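Local coordinates for protein prgH (Salmonella enterica subsp. enterica serovar Typhimurium, PDB 4G2S) that is a component of the Salmonella SPI-1 type III secretion basal body, represented here by an FHA-type domain that probably takes part in its assembly, at residues V9-S14 / G98-L103; F30-S35 / I54-G59; N62-V67 / I75-K80. All coordinates share one frame; numbering follows the deposited sequence.

Interaction 1: residues V9-S14 / G98-L103; sequences VRLLNS and GELLIL
Asn13 lies across Leu101 at about a right angle, and its amide grips the backbone of residues 98-103 at two points. Asn13 OD1 accepts the amide hydrogen of Leu101 N at 2.8 Å, from above the plane of the side-chain carbonyl. Asn13 ND2, with its partner close to the amide plane, donates to Glu99 O at 3.0 Å. Asn13 CB already points toward residues 98-103, and CG in the crowded position between N and carbonyl carbon (chi1 74°) sets the amide over the backbone from Glu99 to Leu101. Asparagine suits the place because one planar group offers an acceptor and a donor side by side, continuing the ladder where strand 7-11 has ended. Before it, Leu12 N donates to Leu101 O at 2.7 Å, and Arg10 and Leu103 form a hydrogen-bonded antiparallel pair.

The leucines meet obliquely on the same face as Leu103. Leu12 CD1 presses on Leu101 CD2 at 3.4 Å, tighter than usual for two methyls, and the same methyl, Leu12 CD1, also rests on Leu103 CB at 3.7 Å. On the opposite face, Leu11 CD2 touches Ile102 CG2 at 3.8 Å, while Val9 crosses Ile102 obliquely, CG1 against CB; they face the other sheet, Ile102 against Phe63 and Ile65, Val9 against Ile65, Leu11 against Ile54. Arg10 extends away from the pair, its guanidinium held by Glu20 and by Glu64 of a second subunit. The arrangement is that of neighbouring antiparallel strands near the two ends of the chain, in one of the two sheets of an FHA-type beta sandwich.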
# COMPACT_ATOMS: atom_id res chain seq x y z
N VAL A 9 8.79 20.19 14.11
CA VAL A 9 8.67 20.90 12.86
C VAL A 9 7.21 20.93 12.50
O VAL A 9 6.61 19.86 12.38
CB VAL A 9 9.39 20.21 11.70
CG1 VAL A 9 9.24 21.09 10.44
CG2 VAL A 9 10.82 20.06 12.07
N ARG A 10 6.70 22.14 12.28
CA ARG A 10 5.39 22.39 11.77
C ARG A 10 5.43 22.89 10.32
O ARG A 10 6.16 23.83 9.94
CB ARG A 10 4.64 23.40 12.67
CG ARG A 10 3.19 23.61 12.24
CD ARG A 10 2.54 24.82 12.90
NE ARG A 10 1.14 24.97 12.55
CZ ARG A 10 0.10 24.45 13.20
NH1 ARG A 10 0.24 23.68 14.29
NH2 ARG A 10 -1.12 24.71 12.75
N LEU A 11 4.59 22.28 9.51
CA LEU A 11 4.42 22.74 8.11
C LEU A 11 3.47 23.92 8.07
O LEU A 11 2.44 23.92 8.77
CB LEU A 11 3.90 21.58 7.30
CG LEU A 11 4.83 20.37 7.26
CD1 LEU A 11 4.25 19.42 6.21
CD2 LEU A 11 6.24 20.67 6.98
N LEU A 12 3.82 24.96 7.33
CA LEU A 12 2.98 26.16 7.29
C LEU A 12 2.35 26.36 5.92
O LEU A 12 1.62 27.31 5.72
CB LEU A 12 3.78 27.42 7.66
CG LEU A 12 4.51 27.47 9.01
CD1 LEU A 12 5.12 28.85 9.17
CD2 LEU A 12 3.54 27.15 10.13
N ASN A 13 2.69 25.48 4.99
CA ASN A 13 2.05 25.33 3.70
C ASN A 13 2.12 23.87 3.24
O ASN A 13 2.42 22.99 4.08
CB ASN A 13 2.63 26.28 2.66
CG ASN A 13 3.99 25.88 2.18
OD1 ASN A 13 4.65 25.06 2.81
ND2 ASN A 13 4.49 26.56 1.15
N SER A 14 1.88 23.63 1.96
CA SER A 14 1.69 22.26 1.40
C SER A 14 0.30 21.68 1.75
O SER A 14 -0.47 22.27 2.52
CB SER A 14 2.81 21.28 1.77
OG SER A 14 2.57 20.60 3.03
N GLY A 98 13.26 25.54 -0.38
CA GLY A 98 12.63 25.52 -1.69
C GLY A 98 11.26 26.22 -1.60
O GLY A 98 11.17 27.33 -1.05
N GLU A 99 10.20 25.59 -2.11
CA GLU A 99 8.84 26.19 -2.01
C GLU A 99 8.09 25.75 -0.75
O GLU A 99 6.92 26.12 -0.55
CB GLU A 99 7.98 25.84 -3.25
CG GLU A 99 7.33 27.03 -3.92
CD GLU A 99 8.30 27.85 -4.76
OE1 GLU A 99 9.51 27.88 -4.43
OE2 GLU A 99 7.84 28.49 -5.74
N LEU A 100 8.72 24.95 0.11
CA LEU A 100 8.11 24.61 1.36
C LEU A 100 8.33 25.67 2.42
O LEU A 100 9.44 26.26 2.53
CB LEU A 100 8.68 23.28 1.86
CG LEU A 100 7.97 22.63 3.00
CD1 LEU A 100 6.56 22.20 2.59
CD2 LEU A 100 8.83 21.51 3.50
N LEU A 101 7.32 25.87 3.26
CA LEU A 101 7.42 26.77 4.40
C LEU A 101 7.17 26.00 5.72
O LEU A 101 6.13 25.31 5.91
CB LEU A 101 6.45 27.95 4.18
CG LEU A 101 6.73 29.32 4.75
CD1 LEU A 101 5.60 30.27 4.41
CD2 LEU A 101 6.83 29.18 6.24
N ILE A 102 8.15 26.07 6.63
CA ILE A 102 8.11 25.34 7.88
C ILE A 102 8.37 26.28 9.00
O ILE A 102 8.82 27.37 8.82
CB ILE A 102 9.17 24.21 7.95
CG1 ILE A 102 10.58 24.79 7.94
CG2 ILE A 102 9.07 23.26 6.74
CD1 ILE A 102 11.65 23.72 8.19
N LEU A 103 8.18 25.78 10.20
CA LEU A 103 8.41 26.56 11.37
C LEU A 103 8.90 25.54 12.39
O LEU A 103 8.41 24.44 12.38
CB LEU A 103 7.07 27.22 11.79
CG LEU A 103 7.29 28.07 13.03
CD1 LEU A 103 6.51 29.37 12.90
CD2 LEU A 103 6.98 27.33 14.32

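Interaction 2: residues F30-S35 / I54-G59; sequences FVVGQS and IPLDHG
Strands 26-33 and 51-55 run parallel as the two ends of a beta-alpha-beta unit whose connection contains helix 35-41. Backbone hydrogen bonds set the register: Ile54 N donates to Val31 O at 2.8 Å, and Gly33 N returns to Ile54 O at 3.1 Å, each nearly along the C=O axis. The ladder's last rung differs, for Leu56 N reaches Gly33 O at 3.0 Å from above the carbonyl plane, as the chain leaves the strand. Pro55 fits between these rungs because its nitrogen, which has no hydrogen, is not asked to donate; its CA-H instead approaches Gly33 O.

Apolar contacts line the face of Val32 and Ile54. Val32 and Leu56 lie side by side and point the same way, with Val32 CG1 against Leu56 CB at 3.8 Å. Farther back, Ile54 CD1 meets Phe30 CD2 obliquely at 3.7 Å. Branched and aromatic residues suit this buried face, which is packed against Leu100 and Leu11 of the other sheet.

A side-chain bond closes the contact at its exposed end. Gln34, the N-cap residue of helix 35-41, extends beyond CG, and its NE2 donates to Asp57 O at 2.8 Å, in the plane of that carbonyl.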
# COMPACT_ATOMS: atom_id res chain seq x y z
N PHE A 30 13.97 15.21 5.78
CA PHE A 30 12.73 15.53 5.15
C PHE A 30 12.92 15.40 3.64
O PHE A 30 13.65 16.15 3.01
CB PHE A 30 12.25 16.93 5.55
CG PHE A 30 11.87 17.02 6.98
CD1 PHE A 30 12.86 17.21 7.94
CD2 PHE A 30 10.60 16.77 7.39
CE1 PHE A 30 12.54 17.24 9.30
CE2 PHE A 30 10.24 16.82 8.77
CZ PHE A 30 11.22 17.06 9.70
N VAL A 31 12.20 14.45 3.05
CA VAL A 31 12.19 14.27 1.61
C VAL A 31 10.90 14.93 1.16
O VAL A 31 9.83 14.60 1.70
CB VAL A 31 12.14 12.78 1.19
CG1 VAL A 31 12.01 12.67 -0.36
CG2 VAL A 31 13.35 12.02 1.71
N VAL A 32 11.04 15.88 0.21
CA VAL A 32 9.99 16.77 -0.20
C VAL A 32 9.88 16.72 -1.74
O VAL A 32 10.81 17.07 -2.51
CB VAL A 32 10.25 18.21 0.21
CG1 VAL A 32 9.03 19.07 -0.01
CG2 VAL A 32 10.71 18.39 1.64
N GLY A 33 8.74 16.27 -2.22
CA GLY A 33 8.58 16.09 -3.65
C GLY A 33 7.34 15.35 -4.08
O GLY A 33 6.34 15.27 -3.36
N GLN A 34 7.40 14.83 -5.29
CA GLN A 34 6.26 14.16 -5.93
C GLN A 34 6.17 12.65 -5.62
O GLN A 34 6.89 12.11 -4.73
CB GLN A 34 6.32 14.42 -7.43
CG GLN A 34 6.49 15.88 -7.85
CD GLN A 34 6.35 16.04 -9.35
OE1 GLN A 34 6.19 15.06 -10.07
NE2 GLN A 34 6.43 17.28 -9.84
N SER A 35 5.27 11.96 -6.34
CA SER A 35 4.94 10.54 -6.17
C SER A 35 6.11 9.56 -6.14
O SER A 35 6.10 8.61 -5.34
CB SER A 35 4.05 10.08 -7.35
OG SER A 35 3.15 11.10 -7.70
N ILE A 54 7.25 14.60 2.69
CA ILE A 54 6.26 15.64 2.53
C ILE A 54 5.97 15.78 1.04
O ILE A 54 6.89 15.99 0.26
CB ILE A 54 6.86 17.01 3.00
CG1 ILE A 54 7.27 16.88 4.46
CG2 ILE A 54 5.87 18.15 2.83
CD1 ILE A 54 8.03 18.06 5.00
N PRO A 55 4.70 15.70 0.63
CA PRO A 55 4.33 15.91 -0.78
C PRO A 55 4.30 17.39 -1.17
O PRO A 55 3.84 18.24 -0.39
CB PRO A 55 2.95 15.29 -0.87
CG PRO A 55 2.35 15.54 0.45
CD PRO A 55 3.52 15.37 1.44
N LEU A 56 4.91 17.70 -2.29
CA LEU A 56 4.89 19.06 -2.83
C LEU A 56 5.02 18.93 -4.35
O LEU A 56 5.94 18.30 -4.86
CB LEU A 56 6.00 19.91 -2.23
CG LEU A 56 5.82 21.43 -2.35
CD1 LEU A 56 4.71 21.95 -1.44
CD2 LEU A 56 7.14 22.12 -2.02
N ASP A 57 4.08 19.50 -5.08
CA ASP A 57 4.01 19.23 -6.54
C ASP A 57 5.16 19.95 -7.27
O ASP A 57 5.66 19.44 -8.25
CB ASP A 57 2.65 19.60 -7.11
CG ASP A 57 2.18 20.98 -6.69
OD1 ASP A 57 2.91 21.64 -5.90
OD2 ASP A 57 1.08 21.40 -7.14
N HIS A 58 5.59 21.09 -6.73
CA HIS A 58 6.64 21.91 -7.35
C HIS A 58 7.59 22.58 -6.34
O HIS A 58 7.18 23.10 -5.30
CB HIS A 58 5.97 22.96 -8.27
CG HIS A 58 6.89 24.06 -8.74
ND1 HIS A 58 7.22 25.11 -7.96
CD2 HIS A 58 7.53 24.28 -9.98
CE1 HIS A 58 8.04 25.94 -8.64
NE2 HIS A 58 8.22 25.44 -9.88
N GLY A 59 8.88 22.58 -6.67
CA GLY A 59 9.85 23.38 -5.92
C GLY A 59 10.31 22.69 -4.63
O GLY A 59 10.88 23.35 -3.74

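Interaction 3: residues N62-V67 / I75-K80; sequences NFEIQV and ILHELK
The imidazole of His77 carries Ile75 CG2 on one face, 3.5 Å above the ring plane and offset toward the rim, while the amide of Gln66 meets its edge. Ring and amide are nearly coplanar, 30° apart, and His77 NE2 donates to Gln66 OE1 at 2.9 Å, in the plane of the ring and of the side-chain carbonyl. Gln66 reaches it with CG anti to the backbone N (chi1 -170°) and an extended chain, long enough to bridge the diagonal to His77, two residues beyond its pair partner Ile75 on the same face of the sheet.

On the other face of the sheet, Phe63 sets its CG between backbone N and carbonyl carbon (chi1 64°). Phe63 CD1 is met obliquely by Leu76 CD1 at 4.0 Å, Ile65 CG1 lies at the ring edge in plane, and the ring stacks with that of Phe30 on strand 26-33. This face looks into the core, where Leu100 and Ile102 also reach Phe63, so large apolar side chains belong here.

Between the faces runs the antiparallel ladder. Glu64 and His77 form a hydrogen-bonded pair, with His77 N to Glu64 O at 2.7 Å; Gln66 and Ile75 form the next, and Leu79 N donates to Asn62 O at the far end. The carboxylate of Glu64 is engaged by Arg27 and by Arg10 of a third subunit, and the Asn62 amide reaches Asn17 of that subunit.

Donation from NE2 means that this ring nitrogen carries a proton, and the bond fixes the rotation of the imidazole against Gln66.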
# COMPACT_ATOMS: atom_id res chain seq x y z
N ASN A 62 14.94 18.57 -0.62
CA ASN A 62 15.13 17.72 0.60
C ASN A 62 15.99 18.50 1.58
O ASN A 62 16.86 19.33 1.13
CB ASN A 62 15.80 16.42 0.23
CG ASN A 62 14.90 15.51 -0.69
OD1 ASN A 62 13.74 15.87 -1.05
ND2 ASN A 62 15.41 14.33 -1.01
N PHE A 63 15.77 18.27 2.84
CA PHE A 63 16.59 18.95 3.81
C PHE A 63 16.77 18.13 5.08
O PHE A 63 15.96 17.25 5.34
CB PHE A 63 16.03 20.34 4.10
CG PHE A 63 14.67 20.35 4.74
CD1 PHE A 63 14.50 20.38 6.08
CD2 PHE A 63 13.54 20.39 3.92
CE1 PHE A 63 13.24 20.47 6.67
CE2 PHE A 63 12.28 20.46 4.49
CZ PHE A 63 12.10 20.45 5.87
N GLU A 64 17.82 18.43 5.86
CA GLU A 64 18.01 17.86 7.18
C GLU A 64 17.96 18.93 8.20
O GLU A 64 18.55 20.00 8.04
CB GLU A 64 19.32 17.07 7.33
CG GLU A 64 19.63 16.12 6.18
CD GLU A 64 20.80 15.19 6.50
OE1 GLU A 64 20.96 14.14 5.86
OE2 GLU A 64 21.52 15.45 7.50
N ILE A 65 17.31 18.62 9.30
CA ILE A 65 17.40 19.41 10.52
C ILE A 65 18.30 18.73 11.54
O ILE A 65 18.17 17.51 11.84
CB ILE A 65 16.01 19.75 11.09
CG1 ILE A 65 15.26 20.55 10.02
CG2 ILE A 65 16.15 20.52 12.41
CD1 ILE A 65 14.07 21.30 10.52
N GLN A 66 19.27 19.51 12.03
CA GLN A 66 20.23 19.02 13.03
C GLN A 66 20.07 19.76 14.35
O GLN A 66 20.20 20.97 14.38
CB GLN A 66 21.66 19.24 12.55
CG GLN A 66 22.66 18.54 13.43
CD GLN A 66 24.09 18.61 12.90
OE1 GLN A 66 24.34 18.98 11.76
NE2 GLN A 66 25.03 18.22 13.74
N VAL A 67 19.85 19.01 15.42
CA VAL A 67 19.58 19.55 16.77
C VAL A 67 20.75 19.01 17.57
O VAL A 67 20.82 17.77 17.77
CB VAL A 67 18.27 18.99 17.34
CG1 VAL A 67 18.06 19.40 18.80
CG2 VAL A 67 17.05 19.35 16.48
N ILE A 75 20.47 23.78 13.06
CA ILE A 75 21.06 23.89 11.75
C ILE A 75 20.18 23.19 10.71
O ILE A 75 19.82 22.06 10.90
CB ILE A 75 22.48 23.29 11.72
CG1 ILE A 75 23.35 24.05 12.70
CG2 ILE A 75 23.10 23.43 10.31
CD1 ILE A 75 23.64 25.47 12.32
N LEU A 76 19.85 23.89 9.64
CA LEU A 76 19.17 23.27 8.55
C LEU A 76 20.16 23.05 7.41
O LEU A 76 20.92 23.98 7.05
CB LEU A 76 17.99 24.11 8.17
CG LEU A 76 17.00 23.49 7.14
CD1 LEU A 76 15.64 23.96 7.48
CD2 LEU A 76 17.46 23.95 5.78
N HIS A 77 20.24 21.81 6.94
CA HIS A 77 21.05 21.49 5.76
C HIS A 77 20.15 21.32 4.60
O HIS A 77 19.36 20.35 4.58
CB HIS A 77 21.82 20.24 5.99
CG HIS A 77 22.63 20.25 7.20
ND1 HIS A 77 23.82 20.82 7.25
CD2 HIS A 77 22.42 19.69 8.45
CE1 HIS A 77 24.36 20.65 8.47
NE2 HIS A 77 23.51 19.97 9.20
N GLU A 78 20.20 22.24 3.64
CA GLU A 78 19.50 22.07 2.36
C GLU A 78 20.29 21.23 1.41
O GLU A 78 21.41 21.61 1.08
CB GLU A 78 19.35 23.41 1.64
CG GLU A 78 18.37 24.34 2.22
CD GLU A 78 17.87 25.39 1.22
OE1 GLU A 78 18.20 25.44 -0.00
OE2 GLU A 78 17.07 26.15 1.70
N LEU A 79 19.68 20.16 0.88
CA LEU A 79 20.40 19.19 0.02
C LEU A 79 20.34 19.55 -1.46
O LEU A 79 19.26 19.62 -2.02
CB LEU A 79 19.88 17.78 0.21
CG LEU A 79 19.93 17.34 1.70
CD1 LEU A 79 19.45 15.90 1.86
CD2 LEU A 79 21.23 17.52 2.43
N LYS A 80 21.50 19.84 -2.05
CA LYS A 80 21.63 20.12 -3.50
C LYS A 80 22.38 18.99 -4.22
O LYS A 80 22.72 17.98 -3.62
CB LYS A 80 22.39 21.41 -3.68
CG LYS A 80 21.77 22.61 -2.95
CD LYS A 80 22.26 23.92 -3.60
CE LYS A 80 22.02 25.14 -2.71
NZ LYS A 80 20.60 25.25 -2.26

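The three contacts span both sheets of the sandwich. Interaction 1 joins strands 7-11 and 100-106 of the four-stranded sheet, whereas interactions 2 and 3 belong to the five-stranded sheet, where strands 26-33 and 63-67 are neighbours. Along the chain, interaction 2 closes before interaction 3 opens, and interaction 1 encloses both. Their centres lie about 11 Å (1 and 2), 13 Å (1 and 3) and 15 Å (2 and 3) apart. The two sheets share one apolar core, with Leu11 on Ile54 and Leu100 on Phe63, and a probable hydrogen bond from Phe30 N to Phe63 O ties interaction 2 to interaction 3. Arg10 (interaction 1), Glu64 and Asn62 (interaction 3) reach other subunits, consistent with a role in assembly.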